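Side-chain contacts in fervidolysin (Fervidobacterium pennivorans, PDB 1R6V), which degrades keratin into peptides as a serine protease of the subtilisin family, allowing its bacterium to grow on native feathers: residues 45-50 and 65-70; 18-23 and 463-468. The protein carries 1 engineered substitution. All blocks are in the same frame, centred on the assembly; numbering follows the deposited sequence.

Contact 1: residues 45-50 and 65-70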
# COMPACT_ATOMS: atom_id res chain seq x y z
N ASP A 45 -13.69 17.35 -10.57
CA ASP A 45 -14.84 17.49 -11.44
C ASP A 45 -14.46 17.47 -12.92
O ASP A 45 -15.27 17.10 -13.76
CB ASP A 45 -15.62 18.76 -11.09
CG ASP A 45 -16.21 18.72 -9.68
OD1 ASP A 45 -16.53 17.61 -9.20
OD2 ASP A 45 -16.36 19.80 -9.07
N LYS A 46 -13.21 17.85 -13.23
CA LYS A 46 -12.74 17.83 -14.61
C LYS A 46 -12.58 16.37 -15.05
O LYS A 46 -12.79 16.04 -16.22
CB LYS A 46 -11.41 18.57 -14.75
CG LYS A 46 -11.52 20.07 -14.54
CD LYS A 46 -10.16 20.73 -14.68
CE LYS A 46 -10.26 22.25 -14.58
NZ LYS A 46 -8.91 22.87 -14.70
N ILE A 47 -12.20 15.50 -14.12
CA ILE A 47 -12.06 14.08 -14.42
C ILE A 47 -13.45 13.45 -14.55
O ILE A 47 -13.68 12.62 -15.44
CB ILE A 47 -11.29 13.33 -13.29
CG1 ILE A 47 -9.84 13.81 -13.26
CG2 ILE A 47 -11.33 11.82 -13.54
CD1 ILE A 47 -9.01 13.24 -12.09
N VAL A 48 -14.38 13.83 -13.68
CA VAL A 48 -15.73 13.27 -13.74
C VAL A 48 -16.34 13.56 -15.11
O VAL A 48 -16.91 12.67 -15.75
CB VAL A 48 -16.63 13.85 -12.61
CG1 VAL A 48 -18.08 13.42 -12.81
CG2 VAL A 48 -16.13 13.33 -11.25
N LYS A 49 -16.21 14.79 -15.56
CA LYS A 49 -16.76 15.15 -16.86
C LYS A 49 -16.03 14.45 -18.00
O LYS A 49 -16.67 13.98 -18.95
CB LYS A 49 -16.69 16.66 -17.05
CG LYS A 49 -17.48 17.41 -16.00
CD LYS A 49 -17.37 18.89 -16.19
CE LYS A 49 -18.01 19.64 -15.03
NZ LYS A 49 -17.77 21.10 -15.17
N ALA A 50 -14.71 14.35 -17.91
CA ALA A 50 -13.94 13.70 -18.97
C ALA A 50 -14.32 12.23 -19.16
O ALA A 50 -14.33 11.72 -20.28
CB ALA A 50 -12.45 13.83 -18.70
N VAL A 65 -11.60 10.61 -3.87
CA VAL A 65 -12.94 10.50 -4.42
C VAL A 65 -12.87 9.25 -5.29
O VAL A 65 -11.93 9.09 -6.06
CB VAL A 65 -13.30 11.67 -5.37
CG1 VAL A 65 -14.65 11.38 -6.04
CG2 VAL A 65 -13.38 12.99 -4.61
N SER A 66 -13.85 8.35 -5.16
CA SER A 66 -13.88 7.15 -5.99
C SER A 66 -14.92 7.45 -7.07
O SER A 66 -16.00 7.94 -6.77
CB SER A 66 -14.28 5.92 -5.16
OG SER A 66 -15.60 6.06 -4.68
N ILE A 67 -14.58 7.15 -8.32
CA ILE A 67 -15.46 7.42 -9.46
C ILE A 67 -15.81 6.16 -10.24
O ILE A 67 -14.93 5.45 -10.72
CB ILE A 67 -14.78 8.40 -10.44
CG1 ILE A 67 -14.39 9.68 -9.70
CG2 ILE A 67 -15.70 8.68 -11.65
CD1 ILE A 67 -13.59 10.66 -10.56
N LYS A 68 -17.10 5.89 -10.38
CA LYS A 68 -17.55 4.74 -11.15
C LYS A 68 -17.52 5.19 -12.61
O LYS A 68 -17.97 6.30 -12.93
CB LYS A 68 -18.97 4.36 -10.73
CG LYS A 68 -19.30 2.93 -10.97
CD LYS A 68 -20.75 2.65 -10.66
CE LYS A 68 -20.97 1.15 -10.59
NZ LYS A 68 -20.28 0.46 -11.71
N LEU A 69 -17.01 4.34 -13.50
CA LEU A 69 -16.85 4.69 -14.92
C LEU A 69 -18.03 4.56 -15.89
O LEU A 69 -17.97 5.08 -17.01
CB LEU A 69 -15.67 3.91 -15.49
CG LEU A 69 -14.34 4.16 -14.76
CD1 LEU A 69 -13.24 3.33 -15.39
CD2 LEU A 69 -14.00 5.64 -14.82
N ASN A 70 -19.07 3.84 -15.51
CA ASN A 70 -20.23 3.70 -16.39
C ASN A 70 -19.91 3.37 -17.86
O ASN A 70 -19.89 4.26 -18.70
CB ASN A 70 -21.09 4.97 -16.38
CG ASN A 70 -21.39 5.48 -14.98
OD1 ASN A 70 -21.47 4.71 -14.01
ND2 ASN A 70 -21.56 6.80 -14.87
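Ile67 points its side chain at Ile47 and Val48 by setting CG1 anti to its own carbonyl carbon (chi1 -56°) and then running on extended to CD1 (chi2 175°), a shape that pushes one methyl well clear of the strand. The helix presents two matching branches. Ile47 touches with its CG2 methyl; Val48 holds CG1 anti to the backbone N (chi1 171°), which turns CG2 toward the strand and makes it the contact atom. Ile67 CD1 thus ends between two neighbouring helical residues, 3.7 Å from Val48 CG2 and 3.9 Å from Ile47 CG2. Ile67 crosses Ile47 at about a right angle and Val48 at a slant, its one terminal methyl meeting both. The backbones stay well apart, with 7.3 Å between Val48 CA and Ile67 CA, and no hydrogen bond joins the two segments; the association is purely apolar. Val44, one helical turn before Val48, also touches Ile67, while Ile34 and Val36 reach it from the adjoining strand 33-38, closing a small aliphatic core. Within helix 41-51, Asp45 is salt-bridged to Arg41 and Lys46 to Glu43. Helix 41-51 links strands 33-38 and 54-59, which run parallel with strand 64-68 inserted between them. This is the split beta-alpha-beta unit of a ferredoxin-like beta-alpha-beta-beta-alpha-beta fold, the architecture familiar from subtilisin propeptides.

Contact 2: residues 18-23 and 463-468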
# COMPACT_ATOMS: atom_id res chain seq x y z
N HIS A 18 4.38 14.44 -15.26
CA HIS A 18 3.09 13.85 -15.62
C HIS A 18 2.26 13.44 -14.40
O HIS A 18 2.79 13.25 -13.31
CB HIS A 18 3.32 12.63 -16.51
CG HIS A 18 2.12 12.18 -17.28
ND1 HIS A 18 1.91 10.85 -17.61
CD2 HIS A 18 1.09 12.87 -17.83
CE1 HIS A 18 0.80 10.75 -18.33
NE2 HIS A 18 0.29 11.96 -18.47
N ILE A 19 0.95 13.32 -14.61
CA ILE A 19 0.05 12.92 -13.55
C ILE A 19 0.43 11.49 -13.13
O ILE A 19 0.84 10.68 -13.96
CB ILE A 19 -1.41 13.01 -14.04
CG1 ILE A 19 -2.39 12.55 -12.95
CG2 ILE A 19 -1.58 12.19 -15.29
CD1 ILE A 19 -2.62 11.07 -12.93
N LEU A 20 0.29 11.20 -11.84
CA LEU A 20 0.64 9.89 -11.31
C LEU A 20 -0.50 8.88 -11.50
O LEU A 20 -1.54 8.99 -10.85
CB LEU A 20 0.97 10.02 -9.82
CG LEU A 20 1.87 8.96 -9.17
CD1 LEU A 20 2.13 9.36 -7.71
CD2 LEU A 20 1.21 7.60 -9.23
N PHE A 21 -0.30 7.92 -12.39
CA PHE A 21 -1.30 6.89 -12.64
C PHE A 21 -0.88 5.59 -11.97
O PHE A 21 0.29 5.21 -12.04
CB PHE A 21 -1.46 6.61 -14.13
CG PHE A 21 -2.27 7.63 -14.86
CD1 PHE A 21 -1.68 8.47 -15.80
CD2 PHE A 21 -3.64 7.71 -14.66
CE1 PHE A 21 -2.44 9.38 -16.54
CE2 PHE A 21 -4.42 8.61 -15.39
CZ PHE A 21 -3.82 9.45 -16.33
N GLY A 22 -1.82 4.91 -11.33
CA GLY A 22 -1.50 3.65 -10.69
C GLY A 22 -1.21 2.59 -11.75
O GLY A 22 -1.89 2.52 -12.77
N GLU A 23 -0.21 1.76 -11.50
CA GLU A 23 0.16 0.73 -12.46
C GLU A 23 -0.97 -0.24 -12.72
O GLU A 23 -1.64 -0.70 -11.80
CB GLU A 23 1.39 -0.05 -11.96
CG GLU A 23 1.80 -1.18 -12.91
CD GLU A 23 3.07 -1.90 -12.48
OE1 GLU A 23 3.48 -2.85 -13.19
OE2 GLU A 23 3.65 -1.53 -11.45
N VAL A 463 9.85 14.32 -7.85
CA VAL A 463 9.79 13.27 -8.86
C VAL A 463 8.91 12.14 -8.34
O VAL A 463 9.22 11.50 -7.33
CB VAL A 463 11.20 12.69 -9.18
CG1 VAL A 463 11.12 11.75 -10.36
CG2 VAL A 463 12.18 13.82 -9.44
N PRO A 464 7.79 11.88 -9.03
CA PRO A 464 6.87 10.82 -8.61
C PRO A 464 7.21 9.41 -9.07
O PRO A 464 7.85 9.21 -10.11
CB PRO A 464 5.53 11.30 -9.18
CG PRO A 464 5.94 11.97 -10.45
CD PRO A 464 7.21 12.71 -10.10
N THR A 465 6.76 8.44 -8.28
CA THR A 465 6.94 7.01 -8.52
C THR A 465 8.38 6.52 -8.48
O THR A 465 8.74 5.55 -9.14
CB THR A 465 6.29 6.55 -9.86
OG1 THR A 465 7.10 6.94 -10.98
CG2 THR A 465 4.90 7.17 -10.01
N VAL A 466 9.21 7.21 -7.70
CA VAL A 466 10.59 6.79 -7.52
C VAL A 466 10.55 5.78 -6.38
O VAL A 466 9.88 6.01 -5.36
CB VAL A 466 11.48 8.00 -7.14
CG1 VAL A 466 12.86 7.51 -6.69
CG2 VAL A 466 11.63 8.92 -8.35
N PHE A 467 11.22 4.65 -6.56
CA PHE A 467 11.23 3.61 -5.53
C PHE A 467 12.28 3.97 -4.49
O PHE A 467 13.35 4.46 -4.83
CB PHE A 467 11.57 2.25 -6.13
CG PHE A 467 11.27 2.14 -7.61
CD1 PHE A 467 12.15 2.66 -8.57
CD2 PHE A 467 10.11 1.49 -8.04
CE1 PHE A 467 11.88 2.53 -9.94
CE2 PHE A 467 9.83 1.36 -9.41
CZ PHE A 467 10.72 1.88 -10.36
N VAL A 468 11.95 3.76 -3.22
CA VAL A 468 12.90 4.05 -2.15
C VAL A 468 12.95 2.81 -1.28
O VAL A 468 11.96 2.39 -0.67
CB VAL A 468 12.47 5.26 -1.30
CG1 VAL A 468 13.48 5.50 -0.16
CG2 VAL A 468 12.39 6.51 -2.17
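A domain interface brings Leu20 of the propeptide against Pro464 and Thr465, in the loop leading to strand 466-471 in the first beta-sandwich domain, which has an Ig-like fold. Leu20 is anchored through its backbone: it and Gly22 bond to Val92, attaching the 18-23 loop to edge strand 89-93 of the propeptide sheet. Its CG stands anti to the backbone N (chi1 -157°), which directs the branched end at the sandwich domain. There Thr465 CG2 comes alongside, 3.6 Å from Leu20 CG and 3.8 Å from Leu20 CD2, the two side chains running past each other in opposite senses. The other branch, Leu20 CD1, meets the proline ring more loosely, 4.2 Å from Pro464 CB.

Thr465 has a left-handed backbone conformation and splits its two branches between tasks. While CG2, anti to the carbonyl carbon, serves the apolar contact, OG1 is turned inward to its own domain and is hydrogen-bonded with Asp506 N. With a serine in place of Thr465, the CG2 methyl is absent, and Leu20 CG and CD2 would probably lose the group they pack on, leaving a gap at the boundary. Ile526 packs on both Pro464 and Thr465, and Pro505 also touches Thr465. At the margin of this buried patch the propeptide offers a backbone atom, His18 O, which lies 4.4 Å from Pro464 CG.

Both contacts are buried and apolar, and neither has a hydrogen bond between its segments, yet they work at different levels of the fold. Contact 1 lies within one domain, fastening a helix to a face of the propeptide sheet. Contact 2 joins residues more than 400 positions apart and ties the propeptide to a beta-sandwich domain. The same sheet underlies both: contact 1 uses an inner strand, contact 2 a loop bonded to the edge strand 89-93. They lie about 21 Å apart, centre to centre, and do not touch. Contact 1 is made by methyl groups of isoleucine and valine, whereas the interface mixes leucine, a proline ring and a threonine whose hydroxyl is satisfied within its own domain.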